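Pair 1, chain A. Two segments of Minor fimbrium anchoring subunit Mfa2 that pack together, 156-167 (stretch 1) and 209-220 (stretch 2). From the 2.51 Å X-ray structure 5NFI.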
# COMPACT_ATOMS: atom_id res chain seq x y z
N PRO A 156 4.56 -11.87 -28.25
CA PRO A 156 4.40 -11.28 -26.91
C PRO A 156 4.21 -12.31 -25.81
O PRO A 156 4.39 -11.99 -24.64
CB PRO A 156 3.14 -10.40 -27.05
CG PRO A 156 2.40 -10.99 -28.23
CD PRO A 156 3.46 -11.51 -29.16
N GLU A 157 3.85 -13.54 -26.17
CA GLU A 157 3.73 -14.59 -25.18
C GLU A 157 5.09 -15.05 -24.64
O GLU A 157 5.15 -15.74 -23.62
CB GLU A 157 2.97 -15.79 -25.77
CG GLU A 157 3.75 -16.58 -26.82
CD GLU A 157 3.71 -15.94 -28.19
OE1 GLU A 157 3.22 -14.80 -28.30
OE2 GLU A 157 4.16 -16.59 -29.17
N ASN A 158 6.17 -14.68 -25.32
CA ASN A 158 7.52 -15.09 -24.91
C ASN A 158 8.11 -14.13 -23.88
O ASN A 158 9.22 -14.33 -23.39
CB ASN A 158 8.47 -15.17 -26.12
CG ASN A 158 8.20 -16.39 -27.03
OD1 ASN A 158 7.50 -17.33 -26.66
ND2 ASN A 158 8.79 -16.38 -28.22
N TYR A 159 7.37 -13.08 -23.54
CA TYR A 159 7.87 -12.09 -22.60
C TYR A 159 7.05 -12.02 -21.30
O TYR A 159 5.83 -12.28 -21.27
CB TYR A 159 7.92 -10.72 -23.27
CG TYR A 159 8.87 -10.68 -24.45
CD1 TYR A 159 8.48 -11.13 -25.71
CD2 TYR A 159 10.16 -10.19 -24.31
CE1 TYR A 159 9.34 -11.11 -26.78
CE2 TYR A 159 11.04 -10.17 -25.39
CZ TYR A 159 10.62 -10.63 -26.62
OH TYR A 159 11.49 -10.59 -27.69
N GLU A 160 7.74 -11.69 -20.22
CA GLU A 160 7.13 -11.71 -18.90
C GLU A 160 7.37 -10.40 -18.18
O GLU A 160 8.51 -9.93 -18.09
CB GLU A 160 7.69 -12.86 -18.07
CG GLU A 160 7.61 -12.64 -16.58
CD GLU A 160 7.48 -13.93 -15.81
OE1 GLU A 160 7.96 -14.97 -16.31
OE2 GLU A 160 6.88 -13.89 -14.71
N ILE A 161 6.28 -9.82 -17.69
CA ILE A 161 6.36 -8.60 -16.91
C ILE A 161 6.36 -8.94 -15.43
O ILE A 161 5.57 -9.78 -14.95
CB ILE A 161 5.20 -7.65 -17.25
CG1 ILE A 161 5.22 -7.39 -18.77
CG2 ILE A 161 5.35 -6.35 -16.49
CD1 ILE A 161 4.03 -6.62 -19.31
N LYS A 162 7.30 -8.33 -14.72
CA LYS A 162 7.50 -8.57 -13.32
C LYS A 162 7.56 -7.27 -12.56
O LYS A 162 8.08 -6.26 -13.05
CB LYS A 162 8.78 -9.35 -13.07
CG LYS A 162 8.76 -10.74 -13.62
CD LYS A 162 9.98 -11.50 -13.16
CE LYS A 162 10.29 -12.65 -14.09
NZ LYS A 162 11.37 -13.54 -13.54
N LEU A 163 7.04 -7.31 -11.34
CA LEU A 163 7.03 -6.17 -10.44
C LEU A 163 7.55 -6.58 -9.07
O LEU A 163 6.88 -7.31 -8.32
CB LEU A 163 5.61 -5.60 -10.33
CG LEU A 163 5.40 -4.37 -9.46
CD1 LEU A 163 6.05 -3.13 -10.06
CD2 LEU A 163 3.92 -4.16 -9.27
N ALA A 164 8.75 -6.11 -8.75
CA ALA A 164 9.36 -6.38 -7.47
C ALA A 164 9.32 -5.15 -6.57
O ALA A 164 9.53 -4.02 -7.02
CB ALA A 164 10.79 -6.84 -7.64
N SER A 165 9.06 -5.36 -5.29
CA SER A 165 9.10 -4.23 -4.37
C SER A 165 9.32 -4.69 -2.95
O SER A 165 8.73 -5.68 -2.52
CB SER A 165 7.80 -3.44 -4.48
OG SER A 165 7.81 -2.35 -3.58
N SER A 166 10.17 -4.00 -2.22
CA SER A 166 10.33 -4.26 -0.79
C SER A 166 9.25 -3.55 -0.00
O SER A 166 9.55 -2.72 0.86
CB SER A 166 11.71 -3.81 -0.31
OG SER A 166 12.72 -4.58 -0.94
N ASN A 167 8.00 -3.88 -0.29
CA ASN A 167 6.87 -3.21 0.36
C ASN A 167 5.83 -4.17 0.97
O ASN A 167 4.63 -3.87 0.97
CB ASN A 167 6.19 -2.28 -0.65
CG ASN A 167 5.55 -3.03 -1.80
OD1 ASN A 167 5.88 -4.18 -2.05
ND2 ASN A 167 4.61 -2.40 -2.48
N HIS A 209 13.32 2.37 -1.31
CA HIS A 209 13.60 0.94 -1.42
C HIS A 209 13.23 0.50 -2.83
O HIS A 209 12.71 1.29 -3.62
CB HIS A 209 12.82 0.14 -0.39
CG HIS A 209 11.38 0.54 -0.31
ND1 HIS A 209 10.89 1.38 0.67
CD2 HIS A 209 10.33 0.26 -1.12
CE1 HIS A 209 9.60 1.58 0.47
NE2 HIS A 209 9.24 0.92 -0.62
N GLU A 210 13.48 -0.76 -3.14
CA GLU A 210 13.35 -1.24 -4.50
C GLU A 210 11.91 -1.21 -4.96
O GLU A 210 11.01 -1.62 -4.24
CB GLU A 210 13.91 -2.65 -4.63
CG GLU A 210 13.85 -3.22 -6.02
CD GLU A 210 14.61 -4.53 -6.12
OE1 GLU A 210 14.16 -5.44 -6.86
OE2 GLU A 210 15.65 -4.64 -5.44
N ASN A 211 11.69 -0.70 -6.17
CA ASN A 211 10.38 -0.75 -6.79
C ASN A 211 10.59 -1.01 -8.27
O ASN A 211 10.34 -0.13 -9.09
CB ASN A 211 9.59 0.54 -6.57
CG ASN A 211 9.26 0.79 -5.10
OD1 ASN A 211 8.29 0.24 -4.57
ND2 ASN A 211 10.06 1.64 -4.45
N THR A 212 11.04 -2.21 -8.59
CA THR A 212 11.53 -2.56 -9.91
C THR A 212 10.47 -3.15 -10.83
O THR A 212 9.95 -4.23 -10.58
CB THR A 212 12.68 -3.56 -9.79
OG1 THR A 212 13.75 -2.95 -9.07
CG2 THR A 212 13.17 -3.96 -11.17
N LEU A 213 10.16 -2.42 -11.89
CA LEU A 213 9.35 -2.94 -12.99
C LEU A 213 10.32 -3.52 -14.00
O LEU A 213 11.36 -2.91 -14.28
CB LEU A 213 8.49 -1.84 -13.61
CG LEU A 213 7.60 -2.30 -14.76
CD1 LEU A 213 6.54 -3.24 -14.24
CD2 LEU A 213 6.97 -1.10 -15.48
N SER A 214 10.02 -4.70 -14.54
CA SER A 214 10.97 -5.34 -15.45
C SER A 214 10.30 -6.21 -16.50
O SER A 214 9.21 -6.74 -16.27
CB SER A 214 11.94 -6.18 -14.68
OG SER A 214 11.43 -7.49 -14.61
N VAL A 215 10.97 -6.35 -17.65
CA VAL A 215 10.49 -7.19 -18.75
C VAL A 215 11.57 -8.16 -19.14
O VAL A 215 12.73 -7.76 -19.39
CB VAL A 215 10.08 -6.37 -20.00
CG1 VAL A 215 9.49 -7.29 -21.06
CG2 VAL A 215 9.08 -5.31 -19.64
N THR A 216 11.19 -9.43 -19.21
CA THR A 216 12.11 -10.53 -19.44
C THR A 216 11.69 -11.43 -20.62
O THR A 216 10.52 -11.75 -20.79
CB THR A 216 12.23 -11.41 -18.17
OG1 THR A 216 12.80 -10.64 -17.11
CG2 THR A 216 13.10 -12.63 -18.44
N HIS A 217 12.65 -11.86 -21.42
CA HIS A 217 12.37 -12.85 -22.45
C HIS A 217 12.40 -14.22 -21.80
O HIS A 217 13.48 -14.72 -21.48
CB HIS A 217 13.39 -12.73 -23.59
CG HIS A 217 13.11 -13.65 -24.74
ND1 HIS A 217 13.92 -14.73 -25.04
CD2 HIS A 217 12.12 -13.66 -25.66
CE1 HIS A 217 13.43 -15.36 -26.09
NE2 HIS A 217 12.34 -14.73 -26.48
N LYS A 218 11.23 -14.83 -21.60
CA LYS A 218 11.09 -16.08 -20.86
C LYS A 218 11.93 -17.26 -21.38
O LYS A 218 12.58 -17.96 -20.59
CB LYS A 218 9.61 -16.51 -20.81
CG LYS A 218 8.72 -15.59 -20.01
CD LYS A 218 7.35 -16.21 -19.77
CE LYS A 218 6.54 -16.28 -21.04
NZ LYS A 218 5.57 -17.43 -21.05
N PRO A 219 11.89 -17.53 -22.71
CA PRO A 219 12.62 -18.71 -23.17
C PRO A 219 14.12 -18.67 -22.83
O PRO A 219 14.72 -19.72 -22.56
CB PRO A 219 12.41 -18.69 -24.68
CG PRO A 219 11.13 -18.01 -24.85
CD PRO A 219 11.12 -16.93 -23.82
N THR A 220 14.70 -17.48 -22.82
CA THR A 220 16.14 -17.32 -22.61
C THR A 220 16.44 -16.82 -21.22
O THR A 220 17.52 -17.04 -20.68
CB THR A 220 16.72 -16.32 -23.62
OG1 THR A 220 15.89 -15.15 -23.64
CG2 THR A 220 16.74 -16.93 -25.01

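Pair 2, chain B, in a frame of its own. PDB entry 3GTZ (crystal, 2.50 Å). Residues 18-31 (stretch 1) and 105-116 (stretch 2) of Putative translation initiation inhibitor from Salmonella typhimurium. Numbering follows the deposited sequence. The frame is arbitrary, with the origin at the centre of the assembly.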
# COMPACT_ATOMS: atom_id res chain seq x y z
N VAL B 18 -3.38 -13.88 -2.83
CA VAL B 18 -2.06 -14.36 -3.19
C VAL B 18 -1.29 -14.71 -1.95
O VAL B 18 -1.35 -14.00 -0.97
CB VAL B 18 -1.30 -13.30 -3.97
CG1 VAL B 18 0.15 -13.76 -4.16
CG2 VAL B 18 -1.99 -13.03 -5.32
N ILE B 19 -0.54 -15.80 -1.98
CA ILE B 19 0.21 -16.28 -0.84
C ILE B 19 1.63 -16.55 -1.29
O ILE B 19 1.83 -17.28 -2.24
CB ILE B 19 -0.38 -17.55 -0.28
CG1 ILE B 19 -1.82 -17.31 0.20
CG2 ILE B 19 0.47 -18.05 0.89
CD1 ILE B 19 -2.70 -18.53 0.19
N TYR B 20 2.59 -15.94 -0.61
CA TYR B 20 3.99 -16.11 -0.95
C TYR B 20 4.84 -15.80 0.25
O TYR B 20 4.53 -14.87 1.00
CB TYR B 20 4.38 -15.18 -2.12
CG TYR B 20 5.88 -15.13 -2.49
CD1 TYR B 20 6.46 -16.12 -3.26
CD2 TYR B 20 6.70 -14.05 -2.13
CE1 TYR B 20 7.80 -16.05 -3.65
CE2 TYR B 20 8.06 -14.00 -2.49
CZ TYR B 20 8.59 -14.99 -3.25
OH TYR B 20 9.92 -14.94 -3.64
N ASN B 21 5.91 -16.57 0.42
CA ASN B 21 6.89 -16.32 1.48
C ASN B 21 6.19 -16.16 2.85
O ASN B 21 6.44 -15.21 3.56
CB ASN B 21 7.67 -15.07 1.12
CG ASN B 21 8.92 -14.93 1.91
OD1 ASN B 21 9.41 -15.89 2.46
ND2 ASN B 21 9.44 -13.75 1.97
N ASN B 22 5.25 -17.06 3.15
CA ASN B 22 4.51 -17.06 4.41
C ASN B 22 3.73 -15.79 4.67
O ASN B 22 3.50 -15.41 5.82
CB ASN B 22 5.45 -17.37 5.59
CG ASN B 22 6.31 -18.60 5.32
OD1 ASN B 22 7.53 -18.50 5.20
ND2 ASN B 22 5.68 -19.73 5.12
N THR B 23 3.31 -15.15 3.57
CA THR B 23 2.62 -13.88 3.60
C THR B 23 1.47 -13.95 2.62
O THR B 23 1.55 -14.62 1.63
CB THR B 23 3.56 -12.76 3.22
OG1 THR B 23 4.80 -12.91 3.93
CG2 THR B 23 2.96 -11.41 3.51
N LEU B 24 0.39 -13.27 2.94
CA LEU B 24 -0.86 -13.38 2.22
C LEU B 24 -1.33 -11.96 1.99
O LEU B 24 -1.30 -11.12 2.91
CB LEU B 24 -1.89 -14.13 3.06
CG LEU B 24 -3.32 -14.26 2.48
CD1 LEU B 24 -4.11 -15.49 3.06
CD2 LEU B 24 -4.10 -12.97 2.69
N TRP B 25 -1.76 -11.69 0.76
CA TRP B 25 -2.22 -10.37 0.35
C TRP B 25 -3.64 -10.54 -0.16
O TRP B 25 -3.95 -11.55 -0.85
CB TRP B 25 -1.41 -9.87 -0.80
CG TRP B 25 -0.07 -9.35 -0.50
CD1 TRP B 25 0.29 -8.03 -0.35
CD2 TRP B 25 1.14 -10.10 -0.43
NE1 TRP B 25 1.63 -7.92 -0.13
CE2 TRP B 25 2.19 -9.17 -0.18
CE3 TRP B 25 1.44 -11.45 -0.53
CZ2 TRP B 25 3.53 -9.57 -0.04
CZ3 TRP B 25 2.80 -11.86 -0.36
CH2 TRP B 25 3.81 -10.92 -0.13
N TYR B 26 -4.48 -9.54 0.12
CA TYR B 26 -5.90 -9.59 -0.21
C TYR B 26 -6.50 -8.23 -0.09
O TYR B 26 -6.10 -7.47 0.76
CB TYR B 26 -6.61 -10.50 0.80
CG TYR B 26 -8.11 -10.54 0.68
CD1 TYR B 26 -8.71 -11.19 -0.41
CD2 TYR B 26 -8.93 -9.97 1.64
CE1 TYR B 26 -10.09 -11.26 -0.53
CE2 TYR B 26 -10.33 -10.00 1.50
CZ TYR B 26 -10.90 -10.68 0.43
OH TYR B 26 -12.29 -10.77 0.29
N THR B 27 -7.53 -7.96 -0.88
CA THR B 27 -8.26 -6.72 -0.83
C THR B 27 -9.74 -7.05 -0.69
O THR B 27 -10.30 -7.70 -1.54
CB THR B 27 -8.02 -5.87 -2.12
OG1 THR B 27 -6.78 -5.15 -2.00
CG2 THR B 27 -9.18 -4.85 -2.32
N GLY B 28 -10.39 -6.58 0.36
CA GLY B 28 -11.79 -6.88 0.52
C GLY B 28 -12.61 -5.75 -0.02
O GLY B 28 -12.31 -4.58 0.21
N VAL B 29 -13.65 -6.11 -0.77
CA VAL B 29 -14.57 -5.15 -1.31
C VAL B 29 -15.99 -5.57 -0.91
O VAL B 29 -16.24 -6.75 -0.67
CB VAL B 29 -14.42 -5.04 -2.85
CG1 VAL B 29 -12.95 -4.95 -3.22
CG2 VAL B 29 -15.05 -6.23 -3.53
N PRO B 30 -16.91 -4.59 -0.82
CA PRO B 30 -18.27 -4.91 -0.36
C PRO B 30 -19.11 -5.84 -1.27
O PRO B 30 -18.91 -5.89 -2.48
CB PRO B 30 -18.91 -3.53 -0.22
CG PRO B 30 -17.77 -2.57 -0.17
CD PRO B 30 -16.75 -3.15 -1.06
N GLU B 31 -20.03 -6.58 -0.65
CA GLU B 31 -20.96 -7.45 -1.39
C GLU B 31 -22.28 -6.73 -1.67
O GLU B 31 -22.76 -6.74 -2.79
CB GLU B 31 -21.21 -8.75 -0.63
CG GLU B 31 -20.25 -9.90 -1.04
CD GLU B 31 -20.16 -11.04 0.01
OE1 GLU B 31 -20.84 -10.96 1.07
OE2 GLU B 31 -19.38 -12.01 -0.25
N LYS B 105 -20.97 2.84 -5.65
CA LYS B 105 -21.73 2.29 -4.54
C LYS B 105 -20.86 1.75 -3.38
O LYS B 105 -21.42 1.32 -2.35
CB LYS B 105 -22.58 1.13 -5.06
CG LYS B 105 -24.06 1.39 -5.08
CD LYS B 105 -24.61 1.74 -6.45
CE LYS B 105 -26.15 1.70 -6.43
NZ LYS B 105 -26.67 0.34 -5.99
N TYR B 106 -19.53 1.73 -3.53
CA TYR B 106 -18.63 1.24 -2.47
C TYR B 106 -18.39 2.33 -1.47
O TYR B 106 -17.85 3.37 -1.83
CB TYR B 106 -17.25 0.85 -3.01
CG TYR B 106 -17.14 -0.39 -3.86
CD1 TYR B 106 -18.15 -1.35 -3.91
CD2 TYR B 106 -15.98 -0.62 -4.60
CE1 TYR B 106 -18.02 -2.49 -4.70
CE2 TYR B 106 -15.84 -1.76 -5.40
CZ TYR B 106 -16.86 -2.69 -5.45
OH TYR B 106 -16.71 -3.82 -6.22
N LYS B 107 -18.71 2.10 -0.20
CA LYS B 107 -18.39 3.12 0.80
C LYS B 107 -16.99 2.84 1.37
O LYS B 107 -16.32 3.72 1.86
CB LYS B 107 -19.47 3.27 1.92
CG LYS B 107 -20.93 2.91 1.56
CD LYS B 107 -21.59 3.78 0.55
CE LYS B 107 -23.11 3.42 0.35
NZ LYS B 107 -23.50 2.27 -0.60
N VAL B 108 -16.54 1.59 1.25
CA VAL B 108 -15.30 1.14 1.90
C VAL B 108 -14.63 0.05 1.05
O VAL B 108 -15.28 -0.64 0.27
CB VAL B 108 -15.59 0.61 3.31
CG1 VAL B 108 -16.62 -0.49 3.27
CG2 VAL B 108 -14.35 0.12 3.96
N GLU B 109 -13.31 -0.06 1.22
CA GLU B 109 -12.52 -1.14 0.65
C GLU B 109 -11.34 -1.36 1.62
O GLU B 109 -10.91 -0.43 2.31
CB GLU B 109 -12.08 -0.67 -0.71
CG GLU B 109 -11.33 -1.61 -1.57
CD GLU B 109 -11.27 -1.07 -3.02
OE1 GLU B 109 -10.14 -1.01 -3.58
OE2 GLU B 109 -12.33 -0.66 -3.55
N ILE B 110 -10.83 -2.59 1.72
CA ILE B 110 -9.86 -2.88 2.79
C ILE B 110 -8.73 -3.81 2.32
O ILE B 110 -8.98 -4.96 1.99
CB ILE B 110 -10.54 -3.53 4.02
CG1 ILE B 110 -11.68 -2.65 4.57
CG2 ILE B 110 -9.51 -3.77 5.10
CD1 ILE B 110 -12.41 -3.24 5.78
N LYS B 111 -7.50 -3.32 2.29
CA LYS B 111 -6.40 -4.16 1.86
C LYS B 111 -5.66 -4.65 3.10
O LYS B 111 -5.45 -3.93 4.07
CB LYS B 111 -5.51 -3.42 0.81
CG LYS B 111 -4.09 -3.16 1.16
CD LYS B 111 -3.27 -2.51 -0.01
CE LYS B 111 -1.80 -3.08 -0.09
NZ LYS B 111 -1.02 -3.22 1.26
N ILE B 112 -5.24 -5.89 3.01
CA ILE B 112 -4.77 -6.71 4.13
C ILE B 112 -3.50 -7.40 3.70
O ILE B 112 -3.45 -7.96 2.61
CB ILE B 112 -5.87 -7.75 4.40
CG1 ILE B 112 -6.99 -7.07 5.19
CG2 ILE B 112 -5.40 -9.01 5.03
CD1 ILE B 112 -6.51 -6.28 6.32
N VAL B 113 -2.44 -7.28 4.49
CA VAL B 113 -1.31 -8.20 4.44
C VAL B 113 -1.33 -8.99 5.75
O VAL B 113 -1.46 -8.38 6.79
CB VAL B 113 0.03 -7.46 4.38
CG1 VAL B 113 1.15 -8.42 4.05
CG2 VAL B 113 -0.00 -6.32 3.38
N ALA B 114 -1.22 -10.31 5.68
CA ALA B 114 -1.32 -11.21 6.84
C ALA B 114 -0.25 -12.30 6.82
O ALA B 114 0.33 -12.56 5.75
CB ALA B 114 -2.71 -11.87 6.85
N ALA B 115 -0.00 -12.94 7.97
CA ALA B 115 0.93 -14.08 8.06
C ALA B 115 0.14 -15.35 7.86
O ALA B 115 -1.00 -15.45 8.31
CB ALA B 115 1.63 -14.12 9.40
N VAL B 116 0.73 -16.32 7.17
CA VAL B 116 0.01 -17.53 6.82
C VAL B 116 0.94 -18.75 6.94
O VAL B 116 2.13 -18.62 6.64
CB VAL B 116 -0.55 -17.45 5.41
CG1 VAL B 116 0.57 -17.27 4.43
CG2 VAL B 116 -1.29 -18.75 5.10

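Both pairs are two-stranded antiparallel ladders, and superposing N, CA and C of 14 central residues gives an RMSD of 0.4 Å. The strand axes run at 157° in pair 1 and 169° in pair 2, approaching to 4.6 and 4.5 Å. Register is identical: A:Glu160–A:Thr216, A:Lys162–A:Ser214 and A:Ala164–A:Thr212 are hydrogen-bonded pairs, as are their matches B:Leu24–B:Ala114, B:Tyr26–B:Ile112 and B:Gly28–B:Ile110. Each makes two backbone bonds; A:Lys162 N to A:Ser214 O is 2.9 Å, B:Tyr26 N to B:Ile112 O 3.1 Å. A seventh bond is also conserved at matched positions, from A:Lys218 N to A:Asn158 O (2.7 Å) and from B:Val116 N to B:Asn22 O (3.2 Å). Because these bonds use main-chain atoms alone, the side chains can differ widely.

On the face carrying A:Tyr159, A:Ile161 and A:Leu163, the non-hydrogen-bonded pairs bring side chains together. At the first, the edge of A:His217 points toward the face of A:Tyr159, with A:His217 CD2 3.5 Å from A:Tyr159 CZ. The matched B:Thr23 and B:Ala115 have no rings to pair. The diagonal is common to both, A:Tyr159 CB to A:Val215 CG1 at 4.4 Å and B:Thr23 CG2 to B:Val113 CG1 at a closer 3.5 Å. At the next, A:Val215 and B:Val113 nearly coincide, their side-chain centres 0.4 Å apart. The partner changes: A:Ile161 CG1 lies 4.5 Å from A:Val215 CG2, whereas B:Val113 CG1 sits over one face of the B:Trp25 ring. At the third, two leucines meet, A:Leu163 CD1 to A:Leu213 CD1 at 4.2 Å; in pair 2 B:Thr27 OG1 approaches B:Lys111 CB at 3.5 Å, while the end of the lysine leads away.

The other face is more polar in pair 1. A:Glu160 CB packs on A:Lys218 CG (3.5 Å), an aliphatic contact between charged residues, where B:Leu24 CB meets B:Val116 CG1 (4.2 Å). A:Lys162 CB touches A:Ser214 OG (3.6 Å); the matched B:Tyr26 and B:Ile112 side chains have no atoms within 4.5 Å of each other, and the two residues are joined through their main chains, B:Ile112 N to B:Tyr26 O at 2.9 Å. A:Ala164 CB lies 4.4 Å from A:Thr212 CB, but B:Gly28 offers no side chain, and an ideal CB there would stand 3.4 Å from B:Tyr26 CE2.

Beyond the shared ladder the solutions diverge. A:Ser165 OG donates to A:Asn211 OD1 (2.8 Å), whereas the matched B:Val29 CG1 makes an apolar approach to B:Glu109 CG (4.1 Å). A:Ser166 N bonds A:Glu210 O (3.2 Å); its match, B:Pro30, lacks an amide hydrogen and lays CD over the B:Tyr106 ring, 3.9 Å from the centroid.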